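Local coordinates for protein anaerobically-induced outer membrane porin OprE (Pseudomonas aeruginosa, PDB 4FRX) that forms an outer-membrane beta-barrel that probably lets small water-soluble molecules diffuse across that membrane, at residues L124-P129 / V141-G146; Y214-D219 / S249-N254; T341-Y346 / N361-S366. One frame throughout, in Å; residues are numbered along the deposited sequence.

Interaction 1: L124-P129 / V141-G146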
loop_
_atom_site.group_PDB
_atom_site.type_symbol
_atom_site.label_atom_id
_atom_site.label_comp_id
_atom_site.label_asym_id
_atom_site.label_seq_id
_atom_site.Cartn_x
_atom_site.Cartn_y
_atom_site.Cartn_z
ATOM N N LEU A 124 3.112 11.963 6.779
ATOM C CA LEU A 124 1.966 11.083 7.009
ATOM C C LEU A 124 2.221 9.747 6.322
ATOM O O LEU A 124 2.875 9.693 5.284
ATOM C CB LEU A 124 0.692 11.720 6.430
ATOM C CG LEU A 124 0.264 13.081 6.995
ATOM C CD1 LEU A 124 -0.828 13.748 6.161
ATOM C CD2 LEU A 124 -0.174 12.927 8.457
ATOM N N GLN A 125 1.673 8.675 6.884
ATOM C CA GLN A 125 1.751 7.343 6.280
ATOM C C GLN A 125 0.406 6.648 6.411
ATOM O O GLN A 125 0.253 5.752 7.230
ATOM C CB GLN A 125 2.826 6.502 6.979
ATOM C CG GLN A 125 4.256 6.959 6.658
ATOM C CD GLN A 125 5.304 6.087 7.317
ATOM O OE1 GLN A 125 5.401 6.050 8.534
ATOM N NE2 GLN A 125 6.085 5.379 6.515
ATOM N N PRO A 126 -0.580 7.064 5.600
ATOM C CA PRO A 126 -1.929 6.505 5.746
ATOM C C PRO A 126 -2.005 5.039 5.299
ATOM O O PRO A 126 -1.237 4.619 4.449
ATOM C CB PRO A 126 -2.782 7.386 4.820
ATOM C CG PRO A 126 -1.935 8.625 4.549
ATOM C CD PRO A 126 -0.519 8.149 4.606
ATOM N N LYS A 127 -2.917 4.274 5.891
ATOM C CA LYS A 127 -3.203 2.924 5.425
ATOM C C LYS A 127 -4.717 2.771 5.239
ATOM O O LYS A 127 -5.380 2.115 6.036
ATOM C CB LYS A 127 -2.669 1.887 6.420
ATOM C CG LYS A 127 -1.164 1.967 6.660
ATOM C CD LYS A 127 -0.676 0.842 7.560
ATOM C CE LYS A 127 -0.982 -0.520 6.957
ATOM N NZ LYS A 127 -0.163 -0.805 5.745
ATOM N N LEU A 128 -5.246 3.374 4.174
ATOM C CA LEU A 128 -6.689 3.525 3.982
ATOM C C LEU A 128 -7.073 2.973 2.636
ATOM O O LEU A 128 -6.221 2.822 1.766
ATOM C CB LEU A 128 -7.070 5.016 3.993
ATOM C CG LEU A 128 -6.722 5.815 5.241
ATOM C CD1 LEU A 128 -7.153 7.264 5.056
ATOM C CD2 LEU A 128 -7.355 5.206 6.476
ATOM N N PRO A 129 -8.365 2.693 2.438
ATOM C CA PRO A 129 -8.743 2.138 1.130
ATOM C C PRO A 129 -8.475 3.046 -0.071
ATOM O O PRO A 129 -8.339 2.529 -1.168
ATOM C CB PRO A 129 -10.235 1.875 1.289
ATOM C CG PRO A 129 -10.374 1.545 2.766
ATOM C CD PRO A 129 -9.423 2.492 3.457
ATOM N N VAL A 141 7.537 4.362 1.816
ATOM C CA VAL A 141 6.995 5.584 1.245
ATOM C C VAL A 141 6.457 6.451 2.369
ATOM O O VAL A 141 5.905 5.937 3.343
ATOM C CB VAL A 141 5.841 5.270 0.251
ATOM C CG1 VAL A 141 5.071 6.547 -0.148
ATOM C CG2 VAL A 141 6.366 4.540 -0.990
ATOM N N THR A 142 6.616 7.766 2.239
ATOM C CA THR A 142 5.932 8.712 3.104
ATOM C C THR A 142 5.208 9.755 2.259
ATOM O O THR A 142 5.560 9.985 1.103
ATOM C CB THR A 142 6.904 9.424 4.088
ATOM O OG1 THR A 142 7.827 10.245 3.360
ATOM C CG2 THR A 142 7.682 8.397 4.932
ATOM N N PHE A 143 4.207 10.401 2.843
ATOM C CA PHE A 143 3.488 11.478 2.153
ATOM C C PHE A 143 3.664 12.732 2.991
ATOM O O PHE A 143 4.004 12.648 4.170
ATOM C CB PHE A 143 1.993 11.178 2.050
ATOM C CG PHE A 143 1.655 10.051 1.131
ATOM C CD1 PHE A 143 1.641 8.742 1.591
ATOM C CD2 PHE A 143 1.340 10.295 -0.197
ATOM C CE1 PHE A 143 1.318 7.694 0.732
ATOM C CE2 PHE A 143 1.018 9.255 -1.048
ATOM C CZ PHE A 143 1.020 7.958 -0.589
ATOM N N GLU A 144 3.424 13.895 2.392
ATOM C CA GLU A 144 3.361 15.127 3.169
ATOM C C GLU A 144 1.967 15.713 3.057
ATOM O O GLU A 144 1.416 15.787 1.965
ATOM C CB GLU A 144 4.377 16.155 2.658
ATOM C CG GLU A 144 5.834 15.706 2.703
ATOM C CD GLU A 144 6.350 15.523 4.117
ATOM O OE1 GLU A 144 6.968 14.467 4.392
ATOM O OE2 GLU A 144 6.147 16.438 4.951
ATOM N N GLY A 145 1.400 16.160 4.168
ATOM C CA GLY A 145 0.078 16.765 4.104
ATOM C C GLY A 145 -0.477 17.121 5.463
ATOM O O GLY A 145 0.270 17.269 6.429
ATOM N N GLY A 146 -1.799 17.257 5.541
ATOM C CA GLY A 146 -2.467 17.556 6.800
ATOM C C GLY A 146 -3.602 16.563 6.952
ATOM O O GLY A 146 -4.220 16.197 5.961
#
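L124 pairs with F143 as an antiparallel hydrogen-bonded couple, closed by two backbone bonds: L124 N to F143 O at 2.8 Å and F143 N to L124 O at 2.9 Å. The isobutyl group of L124 then reaches on along the partner strand. CG stands beside its own backbone N (chi1 -60°), and the L124 CD1 methyl comes down on bare main chain, 3.5 Å from G145 C and close to G146 N. The same side chain also touches L163 and Y197 of neighbouring strands. At Q125 the backbone pairing gives way to a side-chain bond. The chain is extended to CD, and Q125 NE2 donates to V141 O at 3.2 Å. The bond is nearly straight (169°) and V141 O lies in the plane of the amide, although the nitrogen is tilted from the carbonyl plane of V141. The T142 CG2 methyl lies beside the same amide, 3.8 Å from Q125 NE2. P126 CD comes obliquely to the F143 ring, 3.8 Å from F143 CD1, while L124 O lies at the rim of that phenyl ring near its plane. Beyond P126 the chain leaves strand 142-150: L128 goes to Y197 and Y213, and P129 to Q211, Y213 and Y324. A strand that begins in register with its wall neighbour and then turns off toward more distant strands is consistent with the inward-folded third loop of OprD-family porins, which narrows the channel of their 18-stranded barrel.

Interaction 2: Y214-D219 / S249-N254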
loop_
_atom_site.group_PDB
_atom_site.type_symbol
_atom_site.label_atom_id
_atom_site.label_comp_id
_atom_site.label_asym_id
_atom_site.label_seq_id
_atom_site.Cartn_x
_atom_site.Cartn_y
_atom_site.Cartn_z
ATOM N N TYR A 214 -13.572 8.211 0.455
ATOM C CA TYR A 214 -13.585 9.066 -0.705
ATOM C C TYR A 214 -12.174 9.547 -0.950
ATOM O O TYR A 214 -11.477 9.936 -0.019
ATOM C CB TYR A 214 -14.506 10.260 -0.464
ATOM C CG TYR A 214 -14.481 11.300 -1.563
ATOM C CD1 TYR A 214 -15.074 11.056 -2.793
ATOM C CD2 TYR A 214 -13.864 12.523 -1.362
ATOM C CE1 TYR A 214 -15.049 12.017 -3.803
ATOM C CE2 TYR A 214 -13.839 13.483 -2.345
ATOM C CZ TYR A 214 -14.434 13.231 -3.562
ATOM O OH TYR A 214 -14.401 14.203 -4.539
ATOM N N GLY A 215 -11.748 9.499 -2.205
ATOM C CA GLY A 215 -10.456 10.025 -2.588
ATOM C C GLY A 215 -10.546 10.867 -3.845
ATOM O O GLY A 215 -11.281 10.521 -4.769
ATOM N N ASN A 216 -9.802 11.968 -3.879
ATOM C CA ASN A 216 -9.829 12.888 -5.011
ATOM C C ASN A 216 -8.440 13.435 -5.350
ATOM O O ASN A 216 -7.960 14.343 -4.689
ATOM C CB ASN A 216 -10.792 14.049 -4.695
ATOM C CG ASN A 216 -10.802 15.132 -5.766
ATOM O OD1 ASN A 216 -11.048 16.300 -5.462
ATOM N ND2 ASN A 216 -10.544 14.755 -7.016
ATOM N N LEU A 217 -7.797 12.887 -6.378
ATOM C CA LEU A 217 -6.570 13.489 -6.876
ATOM C C LEU A 217 -6.959 14.590 -7.835
ATOM O O LEU A 217 -7.528 14.329 -8.905
ATOM C CB LEU A 217 -5.678 12.474 -7.588
ATOM C CG LEU A 217 -4.347 13.080 -8.059
ATOM C CD1 LEU A 217 -3.531 13.648 -6.894
ATOM C CD2 LEU A 217 -3.519 12.052 -8.853
ATOM N N ASP A 218 -6.676 15.827 -7.448
ATOM C CA ASP A 218 -7.088 16.960 -8.265
ATOM C C ASP A 218 -6.558 16.877 -9.700
ATOM O O ASP A 218 -5.371 16.610 -9.919
ATOM C CB ASP A 218 -6.695 18.278 -7.605
ATOM C CG ASP A 218 -7.365 19.471 -8.262
ATOM O OD1 ASP A 218 -8.601 19.608 -8.120
ATOM O OD2 ASP A 218 -6.661 20.254 -8.940
ATOM N N ASP A 219 -7.473 17.089 -10.653
ATOM C CA ASP A 219 -7.228 17.048 -12.103
ATOM C C ASP A 219 -7.097 15.653 -12.684
ATOM O O ASP A 219 -6.854 15.500 -13.882
ATOM C CB ASP A 219 -6.035 17.912 -12.511
ATOM C CG ASP A 219 -6.389 19.381 -12.559
ATOM O OD1 ASP A 219 -7.530 19.683 -12.972
ATOM O OD2 ASP A 219 -5.541 20.220 -12.178
ATOM N N SER A 249 -13.990 7.960 -11.210
ATOM C CA SER A 249 -14.353 8.746 -12.384
ATOM C C SER A 249 -13.433 9.938 -12.522
ATOM O O SER A 249 -12.653 10.224 -11.611
ATOM C CB SER A 249 -15.809 9.208 -12.284
ATOM O OG SER A 249 -16.017 9.975 -11.114
ATOM N N SER A 250 -13.524 10.636 -13.651
ATOM C CA SER A 250 -12.614 11.736 -13.935
ATOM C C SER A 250 -12.882 12.987 -13.106
ATOM O O SER A 250 -14.008 13.235 -12.675
ATOM C CB SER A 250 -12.661 12.090 -15.413
ATOM O OG SER A 250 -13.967 12.491 -15.796
ATOM N N ASP A 251 -11.829 13.768 -12.902
ATOM C CA ASP A 251 -11.920 15.041 -12.198
ATOM C C ASP A 251 -11.085 16.054 -12.960
ATOM O O ASP A 251 -10.025 15.714 -13.481
ATOM C CB ASP A 251 -11.382 14.913 -10.768
ATOM C CG ASP A 251 -11.365 16.250 -10.026
ATOM O OD1 ASP A 251 -12.398 16.600 -9.420
ATOM O OD2 ASP A 251 -10.331 16.957 -10.052
ATOM N N GLY A 252 -11.571 17.288 -13.047
ATOM C CA GLY A 252 -10.797 18.369 -13.643
ATOM C C GLY A 252 -10.263 18.081 -15.038
ATOM O O GLY A 252 -11.018 17.698 -15.926
ATOM N N LYS A 253 -8.954 18.250 -15.214
ATOM C CA LYS A 253 -8.311 18.136 -16.526
ATOM C C LYS A 253 -8.532 16.787 -17.206
ATOM O O LYS A 253 -8.790 16.715 -18.407
ATOM C CB LYS A 253 -6.821 18.439 -16.409
ATOM C CG LYS A 253 -6.537 19.891 -16.019
ATOM C CD LYS A 253 -5.052 20.195 -16.051
ATOM C CE LYS A 253 -4.758 21.659 -15.741
ATOM N NZ LYS A 253 -5.549 22.576 -16.605
ATOM N N ASN A 254 -8.441 15.716 -16.429
ATOM C CA ASN A 254 -8.672 14.388 -16.969
ATOM C C ASN A 254 -10.086 14.233 -17.546
ATOM O O ASN A 254 -10.313 13.439 -18.463
ATOM C CB ASN A 254 -8.407 13.340 -15.889
ATOM C CG ASN A 254 -8.676 11.939 -16.366
ATOM O OD1 ASN A 254 -9.732 11.365 -16.094
ATOM N ND2 ASN A 254 -7.726 11.381 -17.106
HETATM O O HOH W 1 -10.391 19.460 -10.142
#
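D219 and D251 meet where two loops leave the barrel, and the close packing gathers round D219. Its backbone N donates to D251 OD2 at 2.9 Å, on the lone pair turned away from the other carboxylate oxygen. D219 OD1 accepts K253 N at 3.0 Å, approached from the anti side and 30° out of the carboxylate plane, and K253 CG lies against D219 OD1 at 3.2 Å. The carbonyl D219 O accepts N254 N at 3.0 Å, the donor standing above the carbonyl plane. One residue is thus gripped at backbone N, backbone O and side chain together. G252 passes right beside it, G252 CA lying 3.6 Å from D219 OD1. N254 turns its amide away to Y264, G277 and V279, which ties the start of the 3-10 turn at 253-254 into the longer loop. In the porin barrel, strands 208-217 and 237-250 are separated by strand 221-234, so the contact bridges across a strand beyond its end; counting strands from the N-terminus puts these loops probably on the extracellular side. The side nearer N216 is looser. Its amide crosses the D251 carboxylate at about a right angle, N216 ND2 comes no closer than 3.5 Å to D251 CG, and it donates instead to Y221 O. Toward solvent, two like charges approach, D218 OD1 lying 3.7 Å from D251 OD2. A water donates to each carboxylate, and the repulsion is probably eased by it, by D219 N and by nearby K194. The bent tail of K253 leaves K253 NZ 5.0 Å from D219 OD2.

Interaction 3: T341-Y346 / N361-S366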
loop_
_atom_site.group_PDB
_atom_site.type_symbol
_atom_site.label_atom_id
_atom_site.label_comp_id
_atom_site.label_asym_id
_atom_site.label_seq_id
_atom_site.Cartn_x
_atom_site.Cartn_y
_atom_site.Cartn_z
ATOM N N THR A 341 -10.413 -11.332 -12.173
ATOM C CA THR A 341 -9.375 -12.120 -11.529
ATOM C C THR A 341 -9.971 -13.029 -10.460
ATOM O O THR A 341 -10.679 -12.561 -9.586
ATOM C CB THR A 341 -8.318 -11.200 -10.875
ATOM O OG1 THR A 341 -7.799 -10.293 -11.858
ATOM C CG2 THR A 341 -7.162 -12.003 -10.305
ATOM N N TRP A 342 -9.696 -14.327 -10.544
ATOM C CA TRP A 342 -10.012 -15.220 -9.439
ATOM C C TRP A 342 -8.742 -15.572 -8.664
ATOM O O TRP A 342 -7.636 -15.488 -9.194
ATOM C CB TRP A 342 -10.744 -16.482 -9.913
ATOM C CG TRP A 342 -9.977 -17.401 -10.822
ATOM C CD1 TRP A 342 -10.016 -17.413 -12.188
ATOM C CD2 TRP A 342 -9.114 -18.482 -10.440
ATOM N NE1 TRP A 342 -9.215 -18.418 -12.680
ATOM C CE2 TRP A 342 -8.643 -19.086 -11.630
ATOM C CE3 TRP A 342 -8.660 -18.982 -9.212
ATOM C CZ2 TRP A 342 -7.765 -20.170 -11.627
ATOM C CZ3 TRP A 342 -7.776 -20.070 -9.216
ATOM C CH2 TRP A 342 -7.346 -20.646 -10.413
ATOM N N GLN A 343 -8.896 -15.937 -7.406
ATOM C CA GLN A 343 -7.733 -16.269 -6.605
ATOM C C GLN A 343 -8.075 -17.295 -5.547
ATOM O O GLN A 343 -9.215 -17.377 -5.086
ATOM C CB GLN A 343 -7.153 -15.019 -5.944
ATOM C CG GLN A 343 -8.085 -14.386 -4.909
ATOM C CD GLN A 343 -7.455 -13.190 -4.241
ATOM O OE1 GLN A 343 -6.935 -13.282 -3.130
ATOM N NE2 GLN A 343 -7.495 -12.057 -4.919
ATOM N N VAL A 344 -7.077 -18.085 -5.186
ATOM C CA VAL A 344 -7.192 -19.003 -4.068
ATOM C C VAL A 344 -6.022 -18.789 -3.131
ATOM O O VAL A 344 -4.902 -18.505 -3.571
ATOM C CB VAL A 344 -7.271 -20.477 -4.532
ATOM C CG1 VAL A 344 -8.535 -20.686 -5.345
ATOM C CG2 VAL A 344 -6.050 -20.857 -5.343
ATOM N N ARG A 345 -6.292 -18.895 -1.836
ATOM C CA ARG A 345 -5.276 -18.666 -0.823
ATOM C C ARG A 345 -5.200 -19.846 0.128
ATOM O O ARG A 345 -6.219 -20.437 0.459
ATOM C CB ARG A 345 -5.628 -17.429 -0.001
ATOM C CG ARG A 345 -5.717 -16.150 -0.795
ATOM C CD ARG A 345 -5.936 -14.965 0.138
ATOM N NE ARG A 345 -6.042 -13.742 -0.639
ATOM C CZ ARG A 345 -5.929 -12.522 -0.135
ATOM N NH1 ARG A 345 -5.691 -12.356 1.165
ATOM N NH2 ARG A 345 -6.040 -11.471 -0.938
ATOM N N TYR A 346 -3.991 -20.184 0.556
ATOM C CA TYR A 346 -3.808 -21.142 1.640
ATOM C C TYR A 346 -2.750 -20.646 2.619
ATOM O O TYR A 346 -1.697 -20.137 2.220
ATOM C CB TYR A 346 -3.416 -22.535 1.149
ATOM C CG TYR A 346 -3.142 -23.461 2.313
ATOM C CD1 TYR A 346 -4.182 -23.942 3.094
ATOM C CD2 TYR A 346 -1.840 -23.812 2.664
ATOM C CE1 TYR A 346 -3.944 -24.768 4.182
ATOM C CE2 TYR A 346 -1.589 -24.641 3.749
ATOM C CZ TYR A 346 -2.648 -25.120 4.501
ATOM O OH TYR A 346 -2.413 -25.945 5.582
ATOM N N ASN A 361 2.284 -18.938 3.841
ATOM C CA ASN A 361 1.131 -18.511 3.064
ATOM C C ASN A 361 1.383 -18.616 1.564
ATOM O O ASN A 361 2.513 -18.437 1.100
ATOM C CB ASN A 361 0.731 -17.082 3.434
ATOM C CG ASN A 361 0.231 -16.977 4.855
ATOM O OD1 ASN A 361 1.001 -16.726 5.785
ATOM N ND2 ASN A 361 -1.064 -17.182 5.035
ATOM N N THR A 362 0.335 -18.922 0.811
ATOM C CA THR A 362 0.455 -18.884 -0.640
ATOM C C THR A 362 -0.832 -18.397 -1.290
ATOM O O THR A 362 -1.917 -18.545 -0.744
ATOM C CB THR A 362 0.877 -20.236 -1.218
ATOM O OG1 THR A 362 1.143 -20.091 -2.619
ATOM C CG2 THR A 362 -0.222 -21.291 -1.000
ATOM N N ILE A 363 -0.701 -17.794 -2.466
ATOM C CA ILE A 363 -1.866 -17.313 -3.181
ATOM C C ILE A 363 -1.603 -17.511 -4.661
ATOM O O ILE A 363 -0.473 -17.354 -5.147
ATOM C CB ILE A 363 -2.149 -15.830 -2.877
ATOM C CG1 ILE A 363 -3.307 -15.306 -3.748
ATOM C CG2 ILE A 363 -0.881 -14.993 -3.093
ATOM C CD1 ILE A 363 -3.795 -13.931 -3.346
ATOM N N TYR A 364 -2.632 -17.923 -5.372
ATOM C CA TYR A 364 -2.517 -18.038 -6.810
ATOM C C TYR A 364 -3.592 -17.142 -7.380
ATOM O O TYR A 364 -4.729 -17.181 -6.910
ATOM C CB TYR A 364 -2.748 -19.486 -7.242
ATOM C CG TYR A 364 -2.739 -19.630 -8.742
ATOM C CD1 TYR A 364 -1.542 -19.749 -9.439
ATOM C CD2 TYR A 364 -3.928 -19.613 -9.467
ATOM C CE1 TYR A 364 -1.532 -19.865 -10.814
ATOM C CE2 TYR A 364 -3.924 -19.720 -10.838
ATOM C CZ TYR A 364 -2.730 -19.846 -11.506
ATOM O OH TYR A 364 -2.737 -19.959 -12.876
ATOM N N LEU A 365 -3.243 -16.331 -8.380
ATOM C CA LEU A 365 -4.220 -15.453 -9.026
ATOM C C LEU A 365 -4.202 -15.622 -10.544
ATOM O O LEU A 365 -3.145 -15.802 -11.151
ATOM C CB LEU A 365 -3.963 -13.975 -8.686
ATOM C CG LEU A 365 -3.774 -13.560 -7.232
ATOM C CD1 LEU A 365 -2.289 -13.658 -6.872
ATOM C CD2 LEU A 365 -4.298 -12.154 -6.979
ATOM N N SER A 366 -5.373 -15.540 -11.157
ATOM C CA SER A 366 -5.477 -15.711 -12.600
ATOM C C SER A 366 -6.415 -14.645 -13.148
ATOM O O SER A 366 -7.591 -14.607 -12.774
ATOM C CB SER A 366 -6.003 -17.111 -12.922
ATOM O OG SER A 366 -6.052 -17.325 -14.319
#
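N361 CA leans its hydrogen on Y346 O across an antiparallel beta hairpin of the porin barrel. That same oxygen, Y346 O, accepts T362 N at 2.8 Å, and Y346 N returns a bond to T362 O. The pattern repeats at V344 with Y364 and at W342 with S366, giving six backbone bonds in three hydrogen-bonded pairs. T362 sets its CG2 methyl against Y346 CB, while its OG1 is bound to D383 O on the next strand. I363 points to the other face, with Q343, R345 and L365. Its chain lies alongside R345, and I363 CD1 presses 3.2 Å from Q343 OE1, close to R345 NE. R345 grips Q343 OE1 side-on, R345 NE at 2.7 Å and R345 NH2 at 3.0 Å, with the oxygen near the guanidinium plane. Q343 NE2 donates to I326 O, from a loop on this face. Y364 returns to the face of W342, V344 and Y346, where Y346 touches a bound detergent, as expected of the barrel's membrane-facing side. Y364 CB packs beside V344 CG2 at 4.0 Å. The Y364 ring meets the six-membered ring of W342 obliquely, the two planes at 47°; W342 CH2 approaches the tyrosine edge at Y364 CE2 to 3.6 Å. L365, again on the Q343 face, puts CD2 by Q343 NE2 and CB by T341 CG2. At the end of the segment, one face of the W342 indole lies over S366 CB. W342 CG sits between its backbone N and carbonyl carbon (chi1 64°), and S366 CB makes a CH-pi contact over the five-membered ring of W342, 3.8 Å from its centroid and 29° off the normal.

How the interactions relate
The three contacts follow one another along the chain and sit on one barrel, none touching another. Interactions 1 and 2 are neighbours, with centres 18 Å and nearest atoms about 7 Å apart; Y213, touched by L128 and P129 of interaction 1, directly precedes segment 214-219 of interaction 2. Interaction 3 lies on a distant part of the wall, its centre 28 Å from interaction 1 and 32 Å from interaction 2. Interaction 1 is the buried one, where the chain probably turns in toward the channel, whereas interaction 2 fastens loops beyond the strand ends. Bound C8E detergent touches Y346 in interaction 3 but stays clear of G145 in interaction 1.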